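Long-range contacts in putative Nitroreductase (Anabaena variabilis ATCC 29413, PDB 3EO7), which binds flavin mononucleotide and is probably an FMN-dependent oxidoreductase of the nitroreductase family: residues A[106-111]-A[171-176]; A[165-170]-A[227-232]. All blocks are in the same frame, centred on the assembly; numbering follows the deposited sequence.

Contact 1. Residues A[106-111]-A[171-176]; sequences LYPAEV and YRSAWR
In the N-terminal half of this nitroreductase-family fold, the turn leading into strand 109-115 packs against the helix that directly follows the neighbouring strand 162-169, and two side chains, Arg-172 and Leu-106, bury most of the surface. Arg-172 leaves the helix with CG anti to its carbonyl carbon (chi1 -71°) and then runs fully extended, so its guanidinium reaches the first residues of the strand. NH1 donates to Tyr-107 O at 2.9 Å, almost along the C=O axis and close to the guanidinium plane. Glu-110, bent at chi2 (-69°), brings its carboxylate to the same edge, its plane 84° from that of the guanidinium. Arginine suits this buried place because one flat, charged group can serve a backbone carbonyl and a carboxylate together; Glu-110 OE1 is held by Asn-127. Tyr-107 carries its ring to the bound FMN, so Arg-172 probably helps to position a flavin-pocket residue as a second-shell partner. Leu-106 lies over the Arg-172 carbonyl, its CB 3.3 Å from Arg-172 O. Its branched end suits the place: CD1 lies 3.6 Å from Arg-176 CB and CD2 4.0 Å from Trp-175 CZ3, the latter two side chains crossing at about a right angle. Pro-108 sets CB, CG and CD against Ser-173 OG, which CG meets at 3.3 Å. A water donates to both Leu-106 O and Arg-172 O. In the salt bridge, both terminal nitrogens converge on Glu-110 OE2, NH1 at 2.8 Å on its anti lone pair, NH2 at 2.8 Å from above the carboxylate plane.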
loop_
_atom_site.group_PDB
_atom_site.type_symbol
_atom_site.label_atom_id
_atom_site.label_comp_id
_atom_site.label_asym_id
_atom_site.label_seq_id
_atom_site.Cartn_x
_atom_site.Cartn_y
_atom_site.Cartn_z
ATOM N N LEU A 106 -1.748 12.161 6.573
ATOM C CA LEU A 106 -2.666 12.929 5.716
ATOM C C LEU A 106 -3.897 12.171 5.196
ATOM O O LEU A 106 -4.906 12.784 4.838
ATOM C CB LEU A 106 -1.862 13.559 4.565
ATOM C CG LEU A 106 -0.793 14.557 5.043
ATOM C CD1 LEU A 106 0.085 15.009 3.866
ATOM C CD2 LEU A 106 -1.392 15.722 5.824
ATOM N N TYR A 107 -3.812 10.847 5.140
ATOM C CA TYR A 107 -4.942 9.979 4.796
ATOM C C TYR A 107 -5.668 10.295 3.495
ATOM O O TYR A 107 -6.889 10.496 3.488
ATOM C CB TYR A 107 -5.943 9.868 5.986
ATOM C CG TYR A 107 -5.173 9.520 7.205
ATOM C CD1 TYR A 107 -4.597 8.263 7.338
ATOM C CD2 TYR A 107 -4.905 10.477 8.181
ATOM C CE1 TYR A 107 -3.804 7.942 8.449
ATOM C CE2 TYR A 107 -4.116 10.163 9.275
ATOM C CZ TYR A 107 -3.560 8.902 9.404
ATOM O OH TYR A 107 -2.732 8.623 10.477
ATOM N N PRO A 108 -4.930 10.271 2.378
ATOM C CA PRO A 108 -5.547 10.498 1.065
ATOM C C PRO A 108 -6.593 9.437 0.681
ATOM O O PRO A 108 -7.543 9.746 -0.044
ATOM C CB PRO A 108 -4.339 10.460 0.095
ATOM C CG PRO A 108 -3.336 9.570 0.804
ATOM C CD PRO A 108 -3.490 9.975 2.260
ATOM N N ALA A 109 -6.459 8.213 1.184
ATOM C CA ALA A 109 -7.374 7.139 0.785
ATOM C C ALA A 109 -8.760 7.244 1.404
ATOM O O ALA A 109 -8.909 7.662 2.565
ATOM C CB ALA A 109 -6.754 5.743 1.091
ATOM N N GLU A 110 -9.768 6.910 0.591
ATOM C CA GLU A 110 -11.154 6.802 1.032
ATOM C C GLU A 110 -11.618 5.409 0.640
ATOM O O GLU A 110 -11.292 4.923 -0.453
ATOM C CB GLU A 110 -12.099 7.841 0.359
ATOM C CG GLU A 110 -12.082 9.148 1.049
ATOM C CD GLU A 110 -12.726 9.097 2.411
ATOM O OE1 GLU A 110 -13.849 8.525 2.586
ATOM O OE2 GLU A 110 -12.138 9.699 3.324
ATOM N N VAL A 111 -12.373 4.794 1.546
ATOM C CA VAL A 111 -12.903 3.463 1.355
ATOM C C VAL A 111 -14.390 3.521 1.095
ATOM O O VAL A 111 -15.156 4.084 1.892
ATOM C CB VAL A 111 -12.599 2.570 2.577
ATOM C CG1 VAL A 111 -13.345 1.201 2.475
ATOM C CG2 VAL A 111 -11.053 2.375 2.737
ATOM N N TYR A 171 -5.866 16.348 -2.766
ATOM C CA TYR A 171 -5.402 17.479 -1.979
ATOM C C TYR A 171 -5.004 17.113 -0.563
ATOM O O TYR A 171 -4.215 17.831 0.055
ATOM C CB TYR A 171 -6.420 18.596 -1.986
ATOM C CG TYR A 171 -5.886 19.887 -1.400
ATOM C CD1 TYR A 171 -4.877 20.590 -2.064
ATOM C CD2 TYR A 171 -6.382 20.400 -0.223
ATOM C CE1 TYR A 171 -4.379 21.760 -1.559
ATOM C CE2 TYR A 171 -5.883 21.588 0.283
ATOM C CZ TYR A 171 -4.900 22.261 -0.403
ATOM O OH TYR A 171 -4.367 23.437 0.083
ATOM N N ARG A 172 -5.581 16.039 -0.015
ATOM C CA ARG A 172 -5.228 15.638 1.338
ATOM C C ARG A 172 -3.694 15.484 1.488
ATOM O O ARG A 172 -3.128 15.876 2.522
ATOM C CB ARG A 172 -5.951 14.354 1.727
ATOM C CG ARG A 172 -7.443 14.538 1.943
ATOM C CD ARG A 172 -7.999 13.216 2.434
ATOM N NE ARG A 172 -9.435 13.291 2.538
ATOM C CZ ARG A 172 -10.229 12.247 2.742
ATOM N NH1 ARG A 172 -9.698 11.045 2.904
ATOM N NH2 ARG A 172 -11.560 12.422 2.759
ATOM N N SER A 173 -3.045 14.929 0.461
ATOM C CA SER A 173 -1.588 14.758 0.464
ATOM C C SER A 173 -0.895 15.931 -0.218
ATOM O O SER A 173 0.129 16.403 0.268
ATOM C CB SER A 173 -1.181 13.442 -0.192
ATOM O OG SER A 173 -1.622 12.349 0.577
ATOM N N ALA A 174 -1.471 16.427 -1.313
ATOM C CA ALA A 174 -0.846 17.522 -2.088
ATOM C C ALA A 174 -0.687 18.806 -1.267
ATOM O O ALA A 174 0.192 19.633 -1.533
ATOM C CB ALA A 174 -1.623 17.787 -3.415
ATOM N N TRP A 175 -1.581 18.996 -0.309
ATOM C CA TRP A 175 -1.518 20.136 0.612
ATOM C C TRP A 175 -0.112 20.207 1.192
ATOM O O TRP A 175 0.447 21.295 1.313
ATOM C CB TRP A 175 -2.604 20.010 1.686
ATOM C CG TRP A 175 -2.410 20.987 2.818
ATOM C CD1 TRP A 175 -2.726 22.290 2.820
ATOM C CD2 TRP A 175 -1.790 20.713 4.075
ATOM N NE1 TRP A 175 -2.355 22.874 4.022
ATOM C CE2 TRP A 175 -1.780 21.914 4.810
ATOM C CE3 TRP A 175 -1.264 19.567 4.660
ATOM C CZ2 TRP A 175 -1.275 21.990 6.097
ATOM C CZ3 TRP A 175 -0.753 19.642 5.942
ATOM C CH2 TRP A 175 -0.765 20.832 6.646
ATOM N N ARG A 176 0.477 19.051 1.506
ATOM C CA ARG A 176 1.840 19.023 2.003
ATOM C C ARG A 176 2.908 18.773 0.947
ATOM O O ARG A 176 3.925 19.475 0.909
ATOM C CB ARG A 176 1.999 17.959 3.088
ATOM C CG ARG A 176 3.471 17.865 3.558
ATOM C CD ARG A 176 3.614 17.100 4.818
ATOM N NE ARG A 176 5.040 16.866 5.084
ATOM C CZ ARG A 176 5.521 16.342 6.211
ATOM N NH1 ARG A 176 4.713 16.041 7.228
ATOM N NH2 ARG A 176 6.837 16.136 6.324
HETATM O O HOH W 1 -4.910 15.525 4.742
#

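Contact 2. Residues A[165-170]-A[227-232]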
loop_
_atom_site.group_PDB
_atom_site.type_symbol
_atom_site.label_atom_id
_atom_site.label_comp_id
_atom_site.label_asym_id
_atom_site.label_seq_id
_atom_site.Cartn_x
_atom_site.Cartn_y
_atom_site.Cartn_z
ATOM N N ILE A 165 -14.033 -0.157 -3.051
ATOM C CA ILE A 165 -13.302 0.653 -4.002
ATOM C C ILE A 165 -12.516 1.632 -3.149
ATOM O O ILE A 165 -13.077 2.265 -2.230
ATOM C CB ILE A 165 -14.188 1.377 -5.035
ATOM C CG1 ILE A 165 -15.027 0.345 -5.824
ATOM C CG2 ILE A 165 -13.294 2.259 -5.940
ATOM C CD1 ILE A 165 -15.977 0.989 -6.872
ATOM N N VAL A 166 -11.226 1.765 -3.457
ATOM C CA VAL A 166 -10.356 2.705 -2.758
ATOM C C VAL A 166 -10.059 3.834 -3.713
ATOM O O VAL A 166 -9.588 3.607 -4.838
ATOM C CB VAL A 166 -9.028 2.111 -2.275
ATOM C CG1 VAL A 166 -8.215 3.176 -1.475
ATOM C CG2 VAL A 166 -9.283 0.910 -1.402
ATOM N N THR A 167 -10.364 5.046 -3.264
ATOM C CA THR A 167 -10.043 6.227 -4.025
ATOM C C THR A 167 -9.001 7.049 -3.258
ATOM O O THR A 167 -8.711 6.769 -2.070
ATOM C CB THR A 167 -11.265 7.138 -4.176
ATOM O OG1 THR A 167 -11.618 7.686 -2.895
ATOM C CG2 THR A 167 -12.454 6.426 -4.839
ATOM N N ALA A 168 -8.470 8.063 -3.945
ATOM C CA ALA A 168 -7.523 9.034 -3.366
ATOM C C ALA A 168 -8.132 10.428 -3.512
ATOM O O ALA A 168 -8.569 10.797 -4.622
ATOM C CB ALA A 168 -6.117 8.987 -4.080
ATOM N N VAL A 169 -8.174 11.180 -2.404
ATOM C CA VAL A 169 -8.602 12.593 -2.383
ATOM C C VAL A 169 -7.258 13.336 -2.450
ATOM O O VAL A 169 -6.494 13.440 -1.462
ATOM C CB VAL A 169 -9.419 12.960 -1.131
ATOM C CG1 VAL A 169 -9.775 14.420 -1.169
ATOM C CG2 VAL A 169 -10.691 12.080 -1.032
ATOM N N PHE A 170 -6.934 13.798 -3.650
ATOM C CA PHE A 170 -5.583 14.267 -3.944
ATOM C C PHE A 170 -5.044 15.338 -3.019
ATOM O O PHE A 170 -3.903 15.236 -2.551
ATOM C CB PHE A 170 -5.501 14.772 -5.379
ATOM C CG PHE A 170 -6.048 13.797 -6.395
ATOM C CD1 PHE A 170 -5.516 12.499 -6.528
ATOM C CD2 PHE A 170 -7.081 14.173 -7.215
ATOM C CE1 PHE A 170 -6.037 11.625 -7.463
ATOM C CE2 PHE A 170 -7.601 13.282 -8.141
ATOM C CZ PHE A 170 -7.074 12.018 -8.248
ATOM N N LEU A 227 -11.538 15.721 -10.499
ATOM C CA LEU A 227 -10.424 16.638 -10.297
ATOM C C LEU A 227 -9.990 16.608 -8.830
ATOM O O LEU A 227 -8.886 17.051 -8.525
ATOM C CB LEU A 227 -10.762 18.091 -10.662
ATOM C CG LEU A 227 -10.943 18.423 -12.128
ATOM C CD1 LEU A 227 -11.171 19.966 -12.285
ATOM C CD2 LEU A 227 -9.765 17.918 -12.928
ATOM N N GLN A 228 -10.856 16.133 -7.930
ATOM C CA GLN A 228 -10.536 16.096 -6.509
ATOM C C GLN A 228 -10.276 14.697 -5.974
ATOM O O GLN A 228 -9.561 14.537 -4.981
ATOM C CB GLN A 228 -11.649 16.758 -5.675
ATOM C CG GLN A 228 -11.933 18.205 -6.103
ATOM C CD GLN A 228 -10.685 19.093 -6.063
ATOM O OE1 GLN A 228 -9.879 18.992 -5.131
ATOM N NE2 GLN A 228 -10.507 19.954 -7.085
ATOM N N GLU A 229 -10.820 13.676 -6.644
ATOM C CA GLU A 229 -10.767 12.329 -6.090
ATOM C C GLU A 229 -10.826 11.339 -7.222
ATOM O O GLU A 229 -11.440 11.605 -8.247
ATOM C CB GLU A 229 -11.948 12.140 -5.142
ATOM C CG GLU A 229 -11.963 10.862 -4.340
ATOM C CD GLU A 229 -13.192 10.722 -3.437
ATOM O OE1 GLU A 229 -13.962 11.747 -3.259
ATOM O OE2 GLU A 229 -13.417 9.597 -2.898
ATOM N N GLY A 230 -10.103 10.234 -7.096
ATOM C CA GLY A 230 -10.162 9.217 -8.142
ATOM C C GLY A 230 -9.883 7.823 -7.633
ATOM O O GLY A 230 -9.007 7.608 -6.802
ATOM N N ALA A 231 -10.667 6.880 -8.130
ATOM C CA ALA A 231 -10.498 5.473 -7.820
ATOM C C ALA A 231 -9.130 4.961 -8.292
ATOM O O ALA A 231 -8.710 5.248 -9.415
ATOM C CB ALA A 231 -11.605 4.673 -8.517
ATOM N N ILE A 232 -8.427 4.231 -7.422
ATOM C CA ILE A 232 -7.170 3.611 -7.838
ATOM C C ILE A 232 -7.118 2.087 -7.634
ATOM O O ILE A 232 -6.197 1.435 -8.114
ATOM C CB ILE A 232 -5.908 4.350 -7.322
ATOM C CG1 ILE A 232 -5.949 4.500 -5.809
ATOM C CG2 ILE A 232 -5.777 5.716 -8.052
ATOM C CD1 ILE A 232 -4.689 5.166 -5.196
#
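In the antiparallel sheet of the first nitroreductase-family region, strands 162-169 and 229-239 are neighbours, bonded mostly through main-chain atoms. Ala-168 and Gly-230 form the hydrogen-bonded pair: Ala-168 N donates to Gly-230 O at 2.9 Å, and Gly-230 N to Ala-168 O at 3.0 Å. Ile-232 N reaches Val-166 O in a nearly straight bond (169°), and Phe-170 N donates to Gln-228 O; the Ala-168 and Phe-170 donors stand above the carbonyl plane, the other two in it. Ala-231 N bonds Asn-219 OD1, and Leu-227 O bonds Lys-272. Glycine suits position 230 because, having no beta carbon, it lets the Phe-170 ring come close on the face where one would point, CZ 3.7 Å from Gly-230 N. On the face bearing Thr-167, Val-169, Glu-229 and Ala-231, Thr-167 OG1 donates to Glu-229 OE2 at 2.6 Å, on the anti lone pair. Tyr-112 also bonds OE2, and Lys-41 forms a salt bridge with OE1, so the buried carboxylate is probably kept ionised. Strand 109-115 flanks 162-169 on its other edge; helix 215-222 packs on Ile-165, Thr-167 and Ala-231, helix 181-202 on Val-166, Ala-168 and Ile-232, and helix 270-276 on Phe-170.

Overall arrangement
From the N terminus, the chain enters 106-111, forms strand 109-115, and passes through two more strands and two helices before returning as strand 162-169 and helix 170-177. Contact 1 closes this loop at the helix; contact 2 closes a second, largely helical loop that starts inside the first, at 165-170, and ends beyond it, so the two cross rather than nest. Strand 162-169 lies between 109-115 and 229-239 in the antiparallel sheet, and probable hydrogen bonds from Val-169 N to Pro-108 O and from Glu-110 N to Thr-167 O join the contacts directly. Contact 1, nearer the flavin, ties the helix to the start of strand 109-115, and contact 2 ties strand 162-169 to 229-239.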